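Local coordinates for putative pachytene checkpoint protein 2 (Caenorhabditis elegans, PDB 4XGU), which is an AAA+ ATPase of the PCH2 subfamily that probably remodels partner proteins, as TRIP13 does with MAD2, and probably acts in meiotic chromosome recombination, at residues I11-R16 / L69-C74; L228-F233 / L281-R286; T392-K397 / L413-E418. One frame throughout, in Å; residues are numbered along the deposited sequence.

Interaction 1: residues I11-R16 / L69-C74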
# COMPACT_ATOMS: atom_id res chain seq x y z
N ILE B 11 -26.05 -16.57 -48.34
CA ILE B 11 -26.80 -15.40 -47.91
C ILE B 11 -27.99 -15.87 -47.09
O ILE B 11 -28.61 -16.88 -47.41
CB ILE B 11 -27.29 -14.55 -49.10
CG1 ILE B 11 -26.16 -14.33 -50.10
CG2 ILE B 11 -27.84 -13.22 -48.62
CD1 ILE B 11 -26.54 -13.45 -51.27
N HIS B 12 -28.30 -15.14 -46.02
CA HIS B 12 -29.38 -15.54 -45.13
C HIS B 12 -30.60 -14.63 -45.28
O HIS B 12 -30.50 -13.51 -45.78
CB HIS B 12 -28.89 -15.53 -43.68
CG HIS B 12 -27.79 -16.50 -43.41
ND1 HIS B 12 -28.00 -17.73 -42.81
CD2 HIS B 12 -26.46 -16.43 -43.65
CE1 HIS B 12 -26.85 -18.36 -42.70
NE2 HIS B 12 -25.90 -17.60 -43.21
N ALA B 13 -31.74 -15.13 -44.83
CA ALA B 13 -32.95 -14.32 -44.81
C ALA B 13 -33.74 -14.55 -43.53
O ALA B 13 -34.05 -15.69 -43.17
CB ALA B 13 -33.81 -14.62 -46.03
N GLU B 14 -34.05 -13.47 -42.83
CA GLU B 14 -34.84 -13.53 -41.62
C GLU B 14 -36.22 -12.96 -41.91
O GLU B 14 -36.34 -11.85 -42.44
CB GLU B 14 -34.17 -12.75 -40.48
CG GLU B 14 -32.72 -13.14 -40.25
CD GLU B 14 -31.98 -12.17 -39.34
OE1 GLU B 14 -32.64 -11.30 -38.75
OE2 GLU B 14 -30.74 -12.28 -39.23
N ILE B 15 -37.26 -13.71 -41.57
CA ILE B 15 -38.62 -13.28 -41.85
C ILE B 15 -39.48 -13.32 -40.59
O ILE B 15 -39.65 -14.37 -39.97
CB ILE B 15 -39.27 -14.17 -42.92
CG1 ILE B 15 -38.47 -14.10 -44.22
CG2 ILE B 15 -40.72 -13.74 -43.16
CD1 ILE B 15 -39.01 -15.01 -45.31
N ARG B 16 -40.01 -12.16 -40.21
CA ARG B 16 -40.89 -12.08 -39.05
C ARG B 16 -42.35 -12.28 -39.45
O ARG B 16 -42.91 -11.48 -40.20
CB ARG B 16 -40.74 -10.73 -38.34
CG ARG B 16 -41.50 -10.64 -37.03
CD ARG B 16 -42.00 -9.23 -36.77
NE ARG B 16 -40.93 -8.23 -36.89
CZ ARG B 16 -41.13 -6.92 -36.82
NH1 ARG B 16 -42.36 -6.45 -36.63
NH2 ARG B 16 -40.12 -6.08 -36.94
N LEU B 69 -39.05 -8.57 -43.41
CA LEU B 69 -38.00 -9.50 -43.80
C LEU B 69 -36.67 -8.79 -43.97
O LEU B 69 -36.62 -7.61 -44.32
CB LEU B 69 -38.39 -10.24 -45.09
CG LEU B 69 -38.23 -9.54 -46.44
CD1 LEU B 69 -36.87 -9.81 -47.07
CD2 LEU B 69 -39.34 -9.97 -47.37
N VAL B 70 -35.59 -9.51 -43.70
CA VAL B 70 -34.24 -9.01 -43.89
C VAL B 70 -33.44 -10.00 -44.72
O VAL B 70 -33.49 -11.21 -44.47
CB VAL B 70 -33.51 -8.77 -42.56
CG1 VAL B 70 -32.20 -8.03 -42.80
CG2 VAL B 70 -34.39 -8.00 -41.59
N ILE B 71 -32.71 -9.51 -45.71
CA ILE B 71 -31.78 -10.33 -46.47
C ILE B 71 -30.37 -9.79 -46.30
O ILE B 71 -30.09 -8.64 -46.64
CB ILE B 71 -32.13 -10.38 -47.96
CG1 ILE B 71 -33.52 -11.00 -48.14
CG2 ILE B 71 -31.08 -11.17 -48.73
CD1 ILE B 71 -33.92 -11.15 -49.59
N GLY B 72 -29.47 -10.62 -45.76
CA GLY B 72 -28.14 -10.15 -45.45
C GLY B 72 -27.04 -11.17 -45.67
O GLY B 72 -27.26 -12.38 -45.54
N THR B 73 -25.86 -10.67 -46.00
CA THR B 73 -24.68 -11.51 -46.14
C THR B 73 -23.46 -10.75 -45.64
O THR B 73 -23.45 -9.52 -45.59
CB THR B 73 -24.44 -11.94 -47.58
OG1 THR B 73 -23.26 -12.74 -47.65
CG2 THR B 73 -24.26 -10.71 -48.47
N CYS B 74 -22.41 -11.49 -45.29
CA CYS B 74 -21.18 -10.88 -44.82
C CYS B 74 -20.20 -10.70 -45.97
O CYS B 74 -19.15 -10.08 -45.81
CB CYS B 74 -20.56 -11.73 -43.71
SG CYS B 74 -21.61 -11.91 -42.24

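Interaction 2: residues L228-F233 / L281-R286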
# COMPACT_ATOMS: atom_id res chain seq x y z
N LEU B 228 -23.47 -12.82 -3.81
CA LEU B 228 -24.54 -13.09 -4.76
C LEU B 228 -24.11 -13.00 -6.23
O LEU B 228 -24.91 -13.28 -7.12
CB LEU B 228 -25.71 -12.14 -4.51
CG LEU B 228 -25.34 -10.67 -4.30
CD1 LEU B 228 -25.91 -9.82 -5.42
CD2 LEU B 228 -25.84 -10.20 -2.95
N VAL B 229 -22.86 -12.61 -6.48
CA VAL B 229 -22.33 -12.73 -7.83
C VAL B 229 -22.33 -14.22 -8.19
O VAL B 229 -22.68 -14.60 -9.30
CB VAL B 229 -20.91 -12.15 -7.96
CG1 VAL B 229 -20.37 -12.37 -9.37
CG2 VAL B 229 -20.90 -10.68 -7.60
N GLN B 230 -21.94 -15.04 -7.22
CA GLN B 230 -22.02 -16.49 -7.35
C GLN B 230 -23.47 -16.94 -7.52
O GLN B 230 -23.78 -17.76 -8.39
CB GLN B 230 -21.41 -17.17 -6.12
CG GLN B 230 -21.83 -18.62 -5.95
CD GLN B 230 -20.65 -19.56 -5.91
OE1 GLN B 230 -19.54 -19.18 -5.55
NE2 GLN B 230 -20.89 -20.82 -6.29
N LYS B 231 -24.35 -16.40 -6.69
CA LYS B 231 -25.77 -16.73 -6.73
C LYS B 231 -26.39 -16.35 -8.07
O LYS B 231 -27.23 -17.08 -8.61
CB LYS B 231 -26.51 -16.02 -5.59
CG LYS B 231 -28.02 -16.20 -5.61
CD LYS B 231 -28.68 -15.40 -4.50
CE LYS B 231 -30.20 -15.51 -4.57
NZ LYS B 231 -30.87 -14.71 -3.51
N MET B 232 -25.97 -15.21 -8.61
CA MET B 232 -26.49 -14.74 -9.89
C MET B 232 -26.05 -15.64 -11.02
O MET B 232 -26.85 -16.01 -11.88
CB MET B 232 -26.03 -13.30 -10.15
CG MET B 232 -26.56 -12.71 -11.44
SD MET B 232 -25.99 -11.01 -11.67
CE MET B 232 -24.21 -11.25 -11.58
N PHE B 233 -24.77 -16.00 -11.02
CA PHE B 233 -24.21 -16.85 -12.07
C PHE B 233 -24.70 -18.29 -11.94
O PHE B 233 -24.76 -19.02 -12.93
CB PHE B 233 -22.68 -16.79 -12.03
CG PHE B 233 -22.10 -15.61 -12.76
CD1 PHE B 233 -22.21 -14.33 -12.24
CD2 PHE B 233 -21.45 -15.77 -13.97
CE1 PHE B 233 -21.68 -13.24 -12.92
CE2 PHE B 233 -20.92 -14.69 -14.65
CZ PHE B 233 -21.03 -13.42 -14.12
N LEU B 281 -14.61 -13.59 -12.31
CA LEU B 281 -13.80 -14.25 -13.33
C LEU B 281 -13.89 -15.77 -13.25
O LEU B 281 -13.90 -16.46 -14.27
CB LEU B 281 -12.33 -13.81 -13.22
CG LEU B 281 -11.86 -12.77 -14.24
CD1 LEU B 281 -12.63 -11.47 -14.09
CD2 LEU B 281 -10.36 -12.53 -14.10
N THR B 282 -13.96 -16.29 -12.02
CA THR B 282 -14.17 -17.71 -11.81
C THR B 282 -15.55 -18.12 -12.32
O THR B 282 -15.70 -19.15 -12.99
CB THR B 282 -14.04 -18.09 -10.32
OG1 THR B 282 -12.70 -17.82 -9.88
CG2 THR B 282 -14.35 -19.56 -10.11
N GLN B 283 -16.56 -17.31 -12.02
CA GLN B 283 -17.92 -17.58 -12.48
C GLN B 283 -18.02 -17.40 -13.99
O GLN B 283 -18.81 -18.09 -14.65
CB GLN B 283 -18.92 -16.66 -11.78
CG GLN B 283 -19.16 -17.03 -10.33
CD GLN B 283 -19.37 -18.52 -10.15
OE1 GLN B 283 -20.33 -19.09 -10.65
NE2 GLN B 283 -18.45 -19.15 -9.44
N ILE B 284 -17.22 -16.49 -14.54
CA ILE B 284 -17.13 -16.33 -15.99
C ILE B 284 -16.58 -17.60 -16.61
O ILE B 284 -17.10 -18.09 -17.61
CB ILE B 284 -16.24 -15.13 -16.38
CG1 ILE B 284 -16.97 -13.81 -16.12
CG2 ILE B 284 -15.86 -15.21 -17.84
CD1 ILE B 284 -16.16 -12.59 -16.49
N ASP B 285 -15.54 -18.15 -16.00
CA ASP B 285 -14.90 -19.36 -16.50
C ASP B 285 -15.83 -20.57 -16.51
O ASP B 285 -15.78 -21.39 -17.43
CB ASP B 285 -13.65 -19.68 -15.67
CG ASP B 285 -12.42 -18.95 -16.17
OD1 ASP B 285 -12.56 -17.79 -16.61
OD2 ASP B 285 -11.32 -19.54 -16.13
N ARG B 286 -16.66 -20.69 -15.48
CA ARG B 286 -17.60 -21.80 -15.39
C ARG B 286 -18.61 -21.76 -16.52
O ARG B 286 -18.93 -22.78 -17.13
CB ARG B 286 -18.34 -21.78 -14.05
CG ARG B 286 -19.54 -22.72 -14.01
CD ARG B 286 -19.94 -23.05 -12.58
NE ARG B 286 -20.47 -21.90 -11.88
CZ ARG B 286 -21.69 -21.85 -11.34
NH1 ARG B 286 -22.50 -22.90 -11.43
NH2 ARG B 286 -22.10 -20.75 -10.71

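Interaction 3: residues T392-K397 / L413-E418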
# COMPACT_ATOMS: atom_id res chain seq x y z
N THR B 392 -33.73 16.32 -31.26
CA THR B 392 -34.71 16.86 -30.33
C THR B 392 -34.34 18.27 -29.85
O THR B 392 -35.20 19.04 -29.44
CB THR B 392 -34.90 15.95 -29.10
OG1 THR B 392 -35.90 16.50 -28.24
CG2 THR B 392 -33.61 15.80 -28.33
N LEU B 393 -33.05 18.60 -29.92
CA LEU B 393 -32.60 19.95 -29.62
C LEU B 393 -32.95 20.88 -30.78
O LEU B 393 -33.31 22.03 -30.58
CB LEU B 393 -31.09 19.98 -29.35
CG LEU B 393 -30.48 21.35 -29.04
CD1 LEU B 393 -31.15 22.00 -27.84
CD2 LEU B 393 -28.98 21.23 -28.82
N VAL B 394 -32.83 20.35 -32.00
CA VAL B 394 -33.17 21.10 -33.20
C VAL B 394 -34.66 21.42 -33.24
O VAL B 394 -35.07 22.50 -33.64
CB VAL B 394 -32.76 20.33 -34.47
CG1 VAL B 394 -33.20 21.09 -35.72
CG2 VAL B 394 -31.26 20.09 -34.49
N TYR B 395 -35.47 20.45 -32.81
CA TYR B 395 -36.92 20.59 -32.82
C TYR B 395 -37.39 21.71 -31.90
O TYR B 395 -38.34 22.43 -32.21
CB TYR B 395 -37.57 19.28 -32.40
CG TYR B 395 -39.00 19.12 -32.87
CD1 TYR B 395 -39.53 19.98 -33.82
CD2 TYR B 395 -39.82 18.13 -32.36
CE1 TYR B 395 -40.84 19.85 -34.26
CE2 TYR B 395 -41.12 17.98 -32.78
CZ TYR B 395 -41.63 18.85 -33.73
OH TYR B 395 -42.93 18.71 -34.16
N SER B 396 -36.72 21.85 -30.75
CA SER B 396 -37.11 22.86 -29.77
C SER B 396 -36.77 24.27 -30.24
O SER B 396 -37.49 25.23 -29.92
CB SER B 396 -36.42 22.58 -28.43
OG SER B 396 -35.01 22.71 -28.55
N LYS B 397 -35.69 24.41 -30.99
CA LYS B 397 -35.27 25.70 -31.51
C LYS B 397 -36.23 26.25 -32.56
O LYS B 397 -36.47 27.46 -32.63
CB LYS B 397 -33.86 25.61 -32.10
CG LYS B 397 -32.76 25.39 -31.09
CD LYS B 397 -31.40 25.74 -31.68
CE LYS B 397 -30.33 25.78 -30.61
NZ LYS B 397 -29.39 26.92 -30.82
N LEU B 413 -26.91 22.87 -37.74
CA LEU B 413 -25.58 23.45 -37.56
C LEU B 413 -25.49 24.22 -36.24
O LEU B 413 -24.48 24.14 -35.54
CB LEU B 413 -25.24 24.38 -38.73
CG LEU B 413 -23.82 24.94 -38.74
CD1 LEU B 413 -22.80 23.83 -38.98
CD2 LEU B 413 -23.69 26.04 -39.78
N GLU B 414 -26.54 24.96 -35.90
CA GLU B 414 -26.56 25.72 -34.66
C GLU B 414 -26.53 24.80 -33.44
O GLU B 414 -25.84 25.09 -32.46
CB GLU B 414 -27.79 26.62 -34.60
CG GLU B 414 -27.55 28.02 -35.14
CD GLU B 414 -28.29 29.08 -34.35
OE1 GLU B 414 -27.87 30.26 -34.39
OE2 GLU B 414 -29.28 28.74 -33.67
N ALA B 415 -27.29 23.71 -33.51
CA ALA B 415 -27.34 22.76 -32.41
C ALA B 415 -25.98 22.10 -32.20
O ALA B 415 -25.54 21.91 -31.06
CB ALA B 415 -28.40 21.71 -32.67
N VAL B 416 -25.31 21.76 -33.30
CA VAL B 416 -23.98 21.17 -33.24
C VAL B 416 -23.01 22.08 -32.51
O VAL B 416 -22.30 21.65 -31.59
CB VAL B 416 -23.43 20.88 -34.66
CG1 VAL B 416 -21.94 20.56 -34.59
CG2 VAL B 416 -24.20 19.74 -35.32
N LYS B 417 -22.99 23.35 -32.91
CA LYS B 417 -22.12 24.34 -32.28
C LYS B 417 -22.46 24.52 -30.80
O LYS B 417 -21.57 24.67 -29.97
CB LYS B 417 -22.24 25.68 -33.01
CG LYS B 417 -21.00 26.06 -33.80
CD LYS B 417 -21.36 26.78 -35.08
CE LYS B 417 -20.12 27.28 -35.80
NZ LYS B 417 -20.44 27.85 -37.13
N GLU B 418 -23.75 24.50 -30.49
CA GLU B 418 -24.20 24.67 -29.12
C GLU B 418 -23.80 23.46 -28.28
O GLU B 418 -23.44 23.59 -27.11
CB GLU B 418 -25.71 24.87 -29.07
CG GLU B 418 -26.20 25.58 -27.81
CD GLU B 418 -27.71 25.58 -27.70
OE1 GLU B 418 -28.26 24.61 -27.14
OE2 GLU B 418 -28.35 26.55 -28.16

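Interaction 1: residues I11-R16 / L69-C74
The flat groups that meet where His12 to Ile15 run beside Leu69 to Gly72 are the peptide units, joined by N-H···O=C bonds, with side chains standing over both faces of the pair. Ala13, Ile15, Leu69 and Ile71 stand on one face; His12, Glu14 and Val70 stand on the other. The strands are antiparallel, at 171°. His12 and Gly72 form one hydrogen-bonded pair, with His12 N 3.0 Å from Gly72 O, and Glu14 and Val70 form the next, with Val70 N 2.8 Å from Glu14 O; each pair is closed by a reciprocal bond. Between them, at the non-hydrogen-bonded pair Ala13-Ile71, Ala13 CA lies 3.2 Å from Val70 O in a CA-H···O contact.

On the first face, Ile15 and Leu69 lie side by side and point the same way, Ile15 CG1 4.0 Å from Leu69 CB. Helix 30-41 covers them, through Phe33, Ile37 and Ala40. Beyond the paired residues, Ile11 and Thr73 cross obliquely. With Ile11 CG2 anti to the backbone N, this methyl packs closely against Gly72 O at 3.2 Å and also touches Ile71 CG2 at 3.8 Å. Thr73 OG1 turns to Asn10 O and Glu75 N.

Strand 12-16 is the middle strand of a three-stranded sheet in the Pch2 N-terminal domain, with strand 95-98 along its other edge. Glu14 projects from the face it shares with Val70 to helix 185-199, where Glu14 OE2 is hydrogen-bonded to His195 ND1. The chemistry is thus divided: one face is apolar and packs on a helix, whereas the other carries a buried carboxylate that would probably favour a protonated imidazole on His195 and joins this domain to the ATPase.

Interaction 2: residues L228-F233 / L281-R286
Phe233 and Gln283 slide past each other in opposite directions, and the aliphatic part of the glutamine takes the face of the ring. Gln283 CB sits 3.8 Å from the Phe233 centroid, a CH-pi contact over the face, displaced toward the rim. The Gln283 chain bends at chi2 (-46°), which places CD; the amide plane is 86° from the ring, and Gln283 OE1 comes 3.6 Å from Phe233 CB. Further along the ring, Phe233 CE2 meets Ile284 CG1 at 4.3 Å.

The helices run almost parallel, at 14°, with axes 10.0 Å apart. They belong to successive connections between the parallel strands 206-212, 245-251 and 293-299 of the AAA+ core, and Phe233 also packs on Ile212, Leu280 and Ile287. An alanine in place of Phe233 would probably open a gap beside Gln283 CB and leave Ile284 without its aromatic neighbour.

Beside the ring contact, the Gln230 and Gln283 side chains approach at a slant without bonding, Gln230 OE1 lying 4.0 Å from Gln283 NE2. Arg286 brings its guanidinium edge to the Gln283 amide and forms salt bridges from NH2 to Asp234 and from NH1 to Asp237.

Interaction 3: residues T392-K397 / L413-E418
Within the C-terminal lid of this AAA+ ATPase, helices 384-397 and 405-420 pack across each other at 117°, their axes 9.3 Å apart, with an apolar contact on one side and a salt-bridge network on the other. At Ala415, where CA comes 6.1 Å from Val394 CA, the single methyl, CB, touches Val394 CG2 at 3.8 Å and Leu393 CD2 at 3.9 Å. Val394 also packs on Leu411 and Phe412 of the same partner helix. Leu393 CG is anti to the backbone N (chi1 179°), which carries its branch toward Ala415, and CD2 lies 3.8 Å from Glu418 OE1, so the carboxylate rests partly on hydrocarbon.

Lys397 bridges the two helices at the more exposed part of the contact. It and Glu418 reach toward each other tip to tip, Lys397 NZ giving a hydrogen bond of 2.9 Å to Glu418 OE2 that arrives from above the carboxylate plane, 51° out of it. The same ammonium makes a second, weak bond of 3.4 Å to Glu414 OE2, from a glutamate whose side chain runs at a slant to the lysine. Elsewhere on helix 384-397, Tyr395 makes a cation-pi contact with Arg158 of a neighbouring subunit, and Leu393 packs on Tyr152 of that subunit.

Glu414 and Glu418 lie one helical turn apart, and a single lysine charge between them would probably ease their mutual repulsion; since both glutamates are exposed, solvent is likely to temper this pairing.

From the N terminus, interaction 1 comes first: the opening strand pairs with strand 68-72, closing a loop that includes helix 30-41 inside the N-terminal domain. Interaction 2 follows within the AAA core and closes a second loop, which takes in strand 245-251 and part of the two helices it joins. Interaction 3 closes the shortest loop, 15 residues between its segments, in the C-terminal lid. The three are in series, so none nests in or crosses another. They lie far apart, with centres 35 to 45 Å from each other and no touching atoms; interactions 1 and 3 sit on opposite sides of the chain's centre. Each therefore ties together its own part of the molecule.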